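Local coordinates for putative oxidoreductase (Klebsiella pneumoniae subsp. pneumoniae MGH 78578, PDB 3E82), which is a putative oxidoreductase of the Gfo/Idh/MocA family, probably working with a nicotinamide dinucleotide bound to its Rossmann-fold domain, at residues B[128-133]-B[185-190]; B[96-101]-B[123-128]; B[10-15]-B[70-75]. All coordinates share one frame; numbering follows the deposited sequence.

In the fold
From the N terminus, strand 8-13 runs out into Gly14 and is joined by strand 70-73 at contact 3, which closes a loop of 54 residues within the Rossmann domain. Contact 2 then brings the loops after strands 93-96 and 121-123 together around helix 104-116, and it meets contact 3 where Asp97 N probably bonds to Ile73 O. Contact 1 follows at once, sharing Arg128 with contact 2, and ties the start of helix 131-142 to helix 176-192. The three loops follow in series, none nesting or crossing. Together they lead from the middle of the parallel sheet, across edge strand 121-123, to the helices beside the mixed sheet.

Contact 1. Residues B[128-133]-B[185-190]; sequences RWDSDY and IDQALQ
Arg128 reaches across to helix 176-192 and grips Asp186 side-on. Its CB lies over one face of the neighbouring Trp129 ring, CG passes 3.4 Å from Asp186 OD2, and CD touches both that oxygen and Gln190 NE2 as the chain runs extended to NE. In the salt bridge NE gives a nearly straight bond (168°) to Asp186 OD2 at 2.7 Å, and NH2 gives a more bent one, at 2.7 Å, to Asp186 OD1, tilted from the guanidinium plane. Each oxygen uses its syn lone pair, the guanidinium and carboxylate planes being only 21° apart, this double hold fixing the guanidinium's rotation. Glu322 is a second acidic partner of NH2. The Gln190 amide stacks on one guanidinium face, its CD 3.2 Å above the plane, without hydrogen-bonding to NH1.

Gln187 CG lies over the Tyr133 ring face, 3.8 Å from the centroid, its amide parallel to the ring. A water joins Tyr133 OH (2.6 Å) to Gln190 NE2. A second links Gln187 NE2, which also bonds to Arg127 O, to Asp130 and Asp132; Arg127 pairs with Asp130. Helix 176-192 packs against both the start of helix 131-142 and helix 320-339, with Gln187 also touching Phe241 of strand 241-245.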
loop_
_atom_site.group_PDB
_atom_site.type_symbol
_atom_site.label_atom_id
_atom_site.label_comp_id
_atom_site.label_asym_id
_atom_site.label_seq_id
_atom_site.Cartn_x
_atom_site.Cartn_y
_atom_site.Cartn_z
ATOM N N ARG B 128 -11.165 -19.184 2.233
ATOM C CA ARG B 128 -11.154 -19.040 3.688
ATOM C C ARG B 128 -10.345 -20.133 4.377
ATOM O O ARG B 128 -10.141 -20.090 5.592
ATOM C CB ARG B 128 -12.586 -19.069 4.224
ATOM C CG ARG B 128 -13.474 -17.986 3.637
ATOM C CD ARG B 128 -14.899 -18.079 4.165
ATOM N NE ARG B 128 -15.686 -16.952 3.685
ATOM C CZ ARG B 128 -16.867 -16.587 4.177
ATOM N NH1 ARG B 128 -17.424 -17.262 5.180
ATOM N NH2 ARG B 128 -17.492 -15.533 3.663
ATOM N N TRP B 129 -9.885 -21.110 3.606
ATOM C CA TRP B 129 -9.112 -22.207 4.173
ATOM C C TRP B 129 -7.722 -22.343 3.561
ATOM O O TRP B 129 -7.124 -23.413 3.597
ATOM C CB TRP B 129 -9.910 -23.501 4.014
ATOM C CG TRP B 129 -11.233 -23.376 4.696
ATOM C CD1 TRP B 129 -11.500 -23.594 6.021
ATOM C CD2 TRP B 129 -12.454 -22.906 4.115
ATOM N NE1 TRP B 129 -12.811 -23.288 6.297
ATOM C CE2 TRP B 129 -13.420 -22.862 5.147
ATOM C CE3 TRP B 129 -12.825 -22.514 2.823
ATOM C CZ2 TRP B 129 -14.735 -22.440 4.925
ATOM C CZ3 TRP B 129 -14.139 -22.094 2.603
ATOM C CH2 TRP B 129 -15.076 -22.061 3.653
ATOM N N ASP B 130 -7.225 -21.246 2.997
ATOM C CA ASP B 130 -5.903 -21.208 2.388
ATOM C C ASP B 130 -4.819 -21.183 3.467
ATOM O O ASP B 130 -4.995 -20.569 4.519
ATOM C CB ASP B 130 -5.770 -19.970 1.500
ATOM C CG ASP B 130 -6.490 -20.122 0.167
ATOM O OD1 ASP B 130 -7.252 -21.096 0.010
ATOM O OD2 ASP B 130 -6.292 -19.268 -0.721
ATOM N N SER B 131 -3.702 -21.850 3.189
ATOM C CA SER B 131 -2.592 -21.917 4.130
ATOM C C SER B 131 -2.133 -20.523 4.578
ATOM O O SER B 131 -1.983 -20.278 5.775
ATOM C CB SER B 131 -1.416 -22.696 3.516
ATOM O OG SER B 131 -0.934 -22.079 2.332
ATOM N N ASP B 132 -1.925 -19.609 3.631
ATOM C CA ASP B 132 -1.486 -18.260 3.993
ATOM C C ASP B 132 -2.494 -17.535 4.877
ATOM O O ASP B 132 -2.124 -16.976 5.909
ATOM C CB ASP B 132 -1.172 -17.413 2.746
ATOM C CG ASP B 132 -2.198 -17.578 1.633
ATOM O OD1 ASP B 132 -3.375 -17.897 1.919
ATOM O OD2 ASP B 132 -1.816 -17.366 0.466
ATOM N N TYR B 133 -3.763 -17.544 4.484
ATOM C CA TYR B 133 -4.801 -16.887 5.269
ATOM C C TYR B 133 -4.953 -17.515 6.655
ATOM O O TYR B 133 -4.981 -16.804 7.660
ATOM C CB TYR B 133 -6.137 -16.945 4.534
ATOM C CG TYR B 133 -7.317 -16.464 5.352
ATOM C CD1 TYR B 133 -7.458 -15.121 5.693
ATOM C CD2 TYR B 133 -8.306 -17.356 5.761
ATOM C CE1 TYR B 133 -8.567 -14.674 6.417
ATOM C CE2 TYR B 133 -9.418 -16.924 6.482
ATOM C CZ TYR B 133 -9.544 -15.586 6.803
ATOM O OH TYR B 133 -10.662 -15.153 7.477
ATOM N N ILE B 185 -11.065 -9.400 -0.447
ATOM C CA ILE B 185 -12.089 -8.740 0.358
ATOM C C ILE B 185 -12.722 -9.701 1.362
ATOM O O ILE B 185 -12.807 -9.404 2.553
ATOM C CB ILE B 185 -13.224 -8.179 -0.524
ATOM C CG1 ILE B 185 -12.680 -7.103 -1.461
ATOM C CG2 ILE B 185 -14.341 -7.615 0.359
ATOM C CD1 ILE B 185 -13.625 -6.789 -2.605
ATOM N N ASP B 186 -13.162 -10.855 0.876
ATOM C CA ASP B 186 -13.818 -11.842 1.728
ATOM C C ASP B 186 -13.002 -12.180 2.973
ATOM O O ASP B 186 -13.552 -12.240 4.067
ATOM C CB ASP B 186 -14.116 -13.124 0.936
ATOM C CG ASP B 186 -14.947 -14.111 1.722
ATOM O OD1 ASP B 186 -16.042 -13.727 2.181
ATOM O OD2 ASP B 186 -14.510 -15.269 1.880
ATOM N N GLN B 187 -11.703 -12.412 2.798
ATOM C CA GLN B 187 -10.819 -12.723 3.923
ATOM C C GLN B 187 -10.794 -11.566 4.921
ATOM O O GLN B 187 -10.846 -11.780 6.134
ATOM C CB GLN B 187 -9.393 -13.025 3.424
ATOM C CG GLN B 187 -9.250 -14.385 2.750
ATOM C CD GLN B 187 -7.941 -14.558 1.968
ATOM O OE1 GLN B 187 -7.225 -13.589 1.697
ATOM N NE2 GLN B 187 -7.641 -15.799 1.585
ATOM N N ALA B 188 -10.724 -10.341 4.411
ATOM C CA ALA B 188 -10.703 -9.165 5.274
ATOM C C ALA B 188 -11.990 -9.034 6.092
ATOM O O ALA B 188 -11.945 -8.774 7.297
ATOM C CB ALA B 188 -10.482 -7.902 4.436
ATOM N N LEU B 189 -13.138 -9.213 5.445
ATOM C CA LEU B 189 -14.416 -9.097 6.138
ATOM C C LEU B 189 -14.549 -10.177 7.209
ATOM O O LEU B 189 -15.039 -9.921 8.306
ATOM C CB LEU B 189 -15.575 -9.198 5.134
ATOM C CG LEU B 189 -15.584 -8.134 4.032
ATOM C CD1 LEU B 189 -16.789 -8.326 3.112
ATOM C CD2 LEU B 189 -15.606 -6.757 4.670
ATOM N N GLN B 190 -14.104 -11.387 6.885
ATOM C CA GLN B 190 -14.163 -12.495 7.835
ATOM C C GLN B 190 -13.346 -12.153 9.085
ATOM O O GLN B 190 -13.753 -12.444 10.211
ATOM C CB GLN B 190 -13.618 -13.774 7.190
ATOM C CG GLN B 190 -14.590 -14.485 6.250
ATOM C CD GLN B 190 -15.743 -15.162 6.992
ATOM O OE1 GLN B 190 -16.846 -14.619 7.093
ATOM N NE2 GLN B 190 -15.478 -16.346 7.528
HETATM O O HOH W 1 -5.305 -16.947 0.232
HETATM O O HOH W 2 -12.495 -16.987 7.738
#

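Contact 2. Residues B[96-101]-B[123-128]; sequences VDKPFT and VFHNRR
Val96 and Val123 form a parallel bridge, CA to CA 4.7 Å, in which Phe124 N bonds to Val96 O at 2.9 Å and Val123 CA brings its hydrogen to the same oxygen. Val123, with CG1 anti to the backbone N (chi1 179°) and 3.4 Å from Val96 O, thereby turns CG2 onto one face of the Phe100 ring, 3.8 Å from the centroid and 23° off the normal. Thr101 CG2 sits on the opposite face of the Phe100 ring, and Ala323 of helix 320-339 packs against both Phe100 and Val123.

These are the ends of the last two strands of the Rossmann sheet, and Asp97-Lys98-Pro99, with a cis peptide bond before the proline, probably corresponds to the Glu-Lys-Pro motif of the Gfo/Idh/MocA family. Lys98 CD lies 3.8 Å from His125 ND1; bends at chi3 and chi4 then bring NZ to Phe124 O in a weak bond of 3.3 Å. A water accepts from Lys98 NZ (3.0 Å) and donates to Asn126 OD1; Asn126 ND2 is hydrogen-bonded to Gln299. Asp97 OD1 comes 3.4 Å from Phe124 CD2, obliquely to the ring, and is hydrogen-bonded to His23.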
loop_
_atom_site.group_PDB
_atom_site.type_symbol
_atom_site.label_atom_id
_atom_site.label_comp_id
_atom_site.label_asym_id
_atom_site.label_seq_id
_atom_site.Cartn_x
_atom_site.Cartn_y
_atom_site.Cartn_z
ATOM N N VAL B 96 -23.252 -21.309 -5.863
ATOM C CA VAL B 96 -22.931 -20.553 -7.074
ATOM C C VAL B 96 -21.471 -20.135 -7.121
ATOM O O VAL B 96 -20.958 -19.510 -6.192
ATOM C CB VAL B 96 -23.790 -19.272 -7.180
ATOM C CG1 VAL B 96 -23.605 -18.626 -8.559
ATOM C CG2 VAL B 96 -25.242 -19.599 -6.908
ATOM N N ASP B 97 -20.805 -20.497 -8.207
ATOM C CA ASP B 97 -19.411 -20.140 -8.415
ATOM C C ASP B 97 -19.392 -18.611 -8.594
ATOM O O ASP B 97 -20.375 -18.031 -9.051
ATOM C CB ASP B 97 -18.916 -20.836 -9.684
ATOM C CG ASP B 97 -17.416 -20.892 -9.777
ATOM O OD1 ASP B 97 -16.788 -21.494 -8.880
ATOM O OD2 ASP B 97 -16.864 -20.340 -10.754
ATOM N N LYS B 98 -18.305 -17.944 -8.216
ATOM C CA LYS B 98 -18.263 -16.496 -8.394
ATOM C C LYS B 98 -18.321 -16.156 -9.892
ATOM O O LYS B 98 -17.785 -16.886 -10.722
ATOM C CB LYS B 98 -16.990 -15.901 -7.773
ATOM C CG LYS B 98 -16.899 -16.031 -6.245
ATOM C CD LYS B 98 -15.726 -15.218 -5.691
ATOM C CE LYS B 98 -14.384 -15.706 -6.216
ATOM N NZ LYS B 98 -14.039 -17.042 -5.668
ATOM N N PRO B 99 -18.988 -15.046 -10.256
ATOM C CA PRO B 99 -19.689 -14.128 -9.359
ATOM C C PRO B 99 -21.087 -14.614 -8.997
ATOM O O PRO B 99 -21.766 -15.260 -9.800
ATOM C CB PRO B 99 -19.739 -12.840 -10.171
ATOM C CG PRO B 99 -19.966 -13.363 -11.558
ATOM C CD PRO B 99 -18.944 -14.496 -11.625
ATOM N N PHE B 100 -21.499 -14.291 -7.778
ATOM C CA PHE B 100 -22.814 -14.644 -7.258
ATOM C C PHE B 100 -23.860 -14.269 -8.319
ATOM O O PHE B 100 -24.570 -15.127 -8.844
ATOM C CB PHE B 100 -23.050 -13.859 -5.963
ATOM C CG PHE B 100 -24.337 -14.186 -5.259
ATOM C CD1 PHE B 100 -24.758 -13.411 -4.183
ATOM C CD2 PHE B 100 -25.142 -15.244 -5.676
ATOM C CE1 PHE B 100 -25.964 -13.680 -3.534
ATOM C CE2 PHE B 100 -26.344 -15.517 -5.035
ATOM C CZ PHE B 100 -26.756 -14.735 -3.966
ATOM N N THR B 101 -23.939 -12.975 -8.608
ATOM C CA THR B 101 -24.847 -12.422 -9.605
ATOM C C THR B 101 -24.080 -11.290 -10.288
ATOM O O THR B 101 -22.921 -11.021 -9.946
ATOM C CB THR B 101 -26.123 -11.827 -8.964
ATOM O OG1 THR B 101 -25.753 -10.824 -8.012
ATOM C CG2 THR B 101 -26.946 -12.916 -8.280
ATOM N N VAL B 123 -22.274 -19.181 -1.971
ATOM C CA VAL B 123 -21.414 -18.739 -3.060
ATOM C C VAL B 123 -20.030 -19.324 -2.786
ATOM O O VAL B 123 -19.599 -19.386 -1.635
ATOM C CB VAL B 123 -21.341 -17.194 -3.127
ATOM C CG1 VAL B 123 -20.422 -16.764 -4.266
ATOM C CG2 VAL B 123 -22.741 -16.617 -3.321
ATOM N N PHE B 124 -19.338 -19.734 -3.846
ATOM C CA PHE B 124 -18.033 -20.375 -3.723
ATOM C C PHE B 124 -16.867 -19.477 -3.304
ATOM O O PHE B 124 -15.938 -19.254 -4.078
ATOM C CB PHE B 124 -17.699 -21.103 -5.041
ATOM C CG PHE B 124 -16.587 -22.131 -4.929
ATOM C CD1 PHE B 124 -16.654 -23.169 -3.992
ATOM C CD2 PHE B 124 -15.501 -22.091 -5.798
ATOM C CE1 PHE B 124 -15.646 -24.152 -3.929
ATOM C CE2 PHE B 124 -14.490 -23.068 -5.744
ATOM C CZ PHE B 124 -14.561 -24.096 -4.812
ATOM N N HIS B 125 -16.927 -18.948 -2.086
ATOM C CA HIS B 125 -15.828 -18.143 -1.551
ATOM C C HIS B 125 -14.980 -19.227 -0.905
ATOM O O HIS B 125 -15.112 -19.543 0.278
ATOM C CB HIS B 125 -16.343 -17.143 -0.525
ATOM C CG HIS B 125 -16.958 -15.925 -1.143
ATOM N ND1 HIS B 125 -16.246 -15.066 -1.953
ATOM C CD2 HIS B 125 -18.206 -15.407 -1.053
ATOM C CE1 HIS B 125 -17.027 -14.070 -2.333
ATOM N NE2 HIS B 125 -18.221 -14.253 -1.800
ATOM N N ASN B 126 -14.120 -19.801 -1.731
ATOM C CA ASN B 126 -13.286 -20.931 -1.363
ATOM C C ASN B 126 -11.893 -20.625 -0.838
ATOM O O ASN B 126 -11.070 -21.534 -0.740
ATOM C CB ASN B 126 -13.159 -21.835 -2.590
ATOM C CG ASN B 126 -12.340 -21.194 -3.700
ATOM O OD1 ASN B 126 -12.460 -19.996 -3.964
ATOM N ND2 ASN B 126 -11.509 -21.990 -4.357
ATOM N N ARG B 127 -11.618 -19.378 -0.478
ATOM C CA ARG B 127 -10.271 -19.045 -0.027
ATOM C C ARG B 127 -10.120 -18.849 1.482
ATOM O O ARG B 127 -9.064 -18.424 1.957
ATOM C CB ARG B 127 -9.780 -17.797 -0.777
ATOM C CG ARG B 127 -10.032 -17.822 -2.299
ATOM C CD ARG B 127 -9.308 -18.968 -3.007
ATOM N NE ARG B 127 -7.856 -18.876 -2.861
ATOM C CZ ARG B 127 -7.064 -18.109 -3.609
ATOM N NH1 ARG B 127 -7.576 -17.363 -4.581
ATOM N NH2 ARG B 127 -5.758 -18.069 -3.367
ATOM N N ARG B 128 -11.165 -19.184 2.233
ATOM C CA ARG B 128 -11.154 -19.040 3.688
ATOM C C ARG B 128 -10.345 -20.133 4.377
ATOM O O ARG B 128 -10.141 -20.090 5.592
ATOM C CB ARG B 128 -12.586 -19.069 4.224
ATOM C CG ARG B 128 -13.474 -17.986 3.637
ATOM C CD ARG B 128 -14.899 -18.079 4.165
ATOM N NE ARG B 128 -15.686 -16.952 3.685
ATOM C CZ ARG B 128 -16.867 -16.587 4.177
ATOM N NH1 ARG B 128 -17.424 -17.262 5.180
ATOM N NH2 ARG B 128 -17.492 -15.533 3.663
HETATM O O HOH W 3 -11.365 -18.349 -5.898
#

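Contact 3. Residues B[10-15]-B[70-75]; sequences IALIGY and LVVIAS
Ile10, Leu12, Leu70 and Val72 line one face of the pleated surface of strands 10-13 and 70-73; Ala11, Ile13, Val71 and Ile73 line the other, and the backbone edges meet between them. The strands run parallel, their axes approaching to 4.8 Å at an angle of 17°. Four hydrogen bonds zip the edges together: Ala11 N to Leu70 O, Val72 N to Ala11 O, Ile13 N to Val72 O and Ala74 N to Ile13 O.

On the first face Ile10 and Leu70 run alongside each other in the same direction, with Ile10 CG1 3.9 Å from Leu70 CD2. Ile10 CG2 also touches Val72 CG2 at 3.6 Å. Leu12 CD1 touches both Val72 CG1 (3.7 Å) and Ala74 CB (3.9 Å). Helix 17-28 packs here through Ile27 and His23. On the second face Ile13 holds CG1 beside its own backbone N (chi1 -51°), which carries it back to Val71 CG1 at 3.6 Å, while helix 80-89 brings Leu83 against Ile13 and Ile73. Beyond the strands Gly14 turns at positive phi (101°); a CB would clash with Ala74 O and the preceding carbonyl, which suits glycine.

Strand 33-39 continues the sheet beyond 8-13, and 93-96 beyond 70-73. This is the centre of a Rossmann fold, where the chain crosses between its halves; Gly14 opens a Gly-x-Gly-x-x-Gly turn consistent with dinucleotide binding.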
loop_
_atom_site.group_PDB
_atom_site.type_symbol
_atom_site.label_atom_id
_atom_site.label_comp_id
_atom_site.label_asym_id
_atom_site.label_seq_id
_atom_site.Cartn_x
_atom_site.Cartn_y
_atom_site.Cartn_z
ATOM N N ILE B 10 -25.541 -34.401 -6.164
ATOM C CA ILE B 10 -25.227 -33.156 -6.847
ATOM C C ILE B 10 -25.225 -33.180 -8.375
ATOM O O ILE B 10 -24.847 -34.163 -9.005
ATOM C CB ILE B 10 -23.823 -32.670 -6.410
ATOM C CG1 ILE B 10 -23.769 -32.497 -4.887
ATOM C CG2 ILE B 10 -23.464 -31.383 -7.127
ATOM C CD1 ILE B 10 -22.347 -32.373 -4.342
ATOM N N ALA B 11 -25.654 -32.065 -8.951
ATOM C CA ALA B 11 -25.618 -31.874 -10.390
ATOM C C ALA B 11 -24.662 -30.694 -10.550
ATOM O O ALA B 11 -24.917 -29.608 -10.022
ATOM C CB ALA B 11 -26.987 -31.506 -10.929
ATOM N N LEU B 12 -23.536 -30.925 -11.217
ATOM C CA LEU B 12 -22.565 -29.864 -11.475
ATOM C C LEU B 12 -22.954 -29.273 -12.831
ATOM O O LEU B 12 -22.980 -29.986 -13.836
ATOM C CB LEU B 12 -21.142 -30.433 -11.537
ATOM C CG LEU B 12 -20.063 -29.488 -12.076
ATOM C CD1 LEU B 12 -20.045 -28.203 -11.253
ATOM C CD2 LEU B 12 -18.703 -30.183 -12.044
ATOM N N ILE B 13 -23.281 -27.986 -12.844
ATOM C CA ILE B 13 -23.691 -27.301 -14.066
ATOM C C ILE B 13 -22.490 -26.649 -14.740
ATOM O O ILE B 13 -21.964 -25.639 -14.266
ATOM C CB ILE B 13 -24.753 -26.221 -13.767
ATOM C CG1 ILE B 13 -25.895 -26.822 -12.938
ATOM C CG2 ILE B 13 -25.268 -25.616 -15.068
ATOM C CD1 ILE B 13 -26.570 -28.044 -13.551
ATOM N N GLY B 14 -22.052 -27.249 -15.842
ATOM C CA GLY B 14 -20.909 -26.727 -16.566
ATOM C C GLY B 14 -19.656 -27.521 -16.251
ATOM O O GLY B 14 -19.321 -27.741 -15.085
ATOM N N TYR B 15 -18.973 -27.977 -17.295
ATOM C CA TYR B 15 -17.743 -28.726 -17.118
ATOM C C TYR B 15 -16.635 -27.991 -17.849
ATOM O O TYR B 15 -15.837 -28.575 -18.587
ATOM C CB TYR B 15 -17.874 -30.146 -17.659
ATOM C CG TYR B 15 -16.849 -31.087 -17.078
ATOM C CD1 TYR B 15 -16.834 -31.369 -15.712
ATOM C CD2 TYR B 15 -15.884 -31.690 -17.884
ATOM C CE1 TYR B 15 -15.890 -32.228 -15.165
ATOM C CE2 TYR B 15 -14.933 -32.548 -17.345
ATOM C CZ TYR B 15 -14.943 -32.812 -15.989
ATOM O OH TYR B 15 -14.011 -33.663 -15.450
ATOM N N LEU B 70 -28.597 -31.014 -4.581
ATOM C CA LEU B 70 -27.806 -29.796 -4.616
ATOM C C LEU B 70 -27.262 -29.488 -5.998
ATOM O O LEU B 70 -26.709 -30.356 -6.669
ATOM C CB LEU B 70 -26.638 -29.922 -3.632
ATOM C CG LEU B 70 -25.517 -28.881 -3.706
ATOM C CD1 LEU B 70 -26.056 -27.502 -3.372
ATOM C CD2 LEU B 70 -24.414 -29.280 -2.744
ATOM N N VAL B 71 -27.408 -28.236 -6.406
ATOM C CA VAL B 71 -26.921 -27.779 -7.700
ATOM C C VAL B 71 -25.678 -26.910 -7.508
ATOM O O VAL B 71 -25.684 -25.990 -6.693
ATOM C CB VAL B 71 -28.016 -26.945 -8.430
ATOM C CG1 VAL B 71 -27.449 -26.298 -9.683
ATOM C CG2 VAL B 71 -29.200 -27.847 -8.788
ATOM N N VAL B 72 -24.611 -27.222 -8.242
ATOM C CA VAL B 72 -23.373 -26.447 -8.188
ATOM C C VAL B 72 -23.254 -25.759 -9.558
ATOM O O VAL B 72 -23.050 -26.414 -10.582
ATOM C CB VAL B 72 -22.131 -27.354 -7.940
ATOM C CG1 VAL B 72 -20.852 -26.533 -8.040
ATOM C CG2 VAL B 72 -22.220 -28.007 -6.561
ATOM N N ILE B 73 -23.392 -24.439 -9.570
ATOM C CA ILE B 73 -23.345 -23.677 -10.810
ATOM C C ILE B 73 -21.952 -23.177 -11.172
ATOM O O ILE B 73 -21.379 -22.310 -10.504
ATOM C CB ILE B 73 -24.335 -22.513 -10.730
ATOM C CG1 ILE B 73 -25.726 -23.080 -10.406
ATOM C CG2 ILE B 73 -24.342 -21.721 -12.035
ATOM C CD1 ILE B 73 -26.825 -22.052 -10.391
ATOM N N ALA B 74 -21.417 -23.741 -12.247
ATOM C CA ALA B 74 -20.086 -23.404 -12.733
ATOM C C ALA B 74 -20.137 -23.139 -14.241
ATOM O O ALA B 74 -19.193 -23.435 -14.968
ATOM C CB ALA B 74 -19.124 -24.551 -12.435
ATOM N N SER B 75 -21.259 -22.594 -14.691
ATOM C CA SER B 75 -21.475 -22.265 -16.099
ATOM C C SER B 75 -21.068 -20.795 -16.298
ATOM O O SER B 75 -20.623 -20.150 -15.348
ATOM C CB SER B 75 -22.953 -22.484 -16.435
ATOM O OG SER B 75 -23.788 -21.866 -15.470
#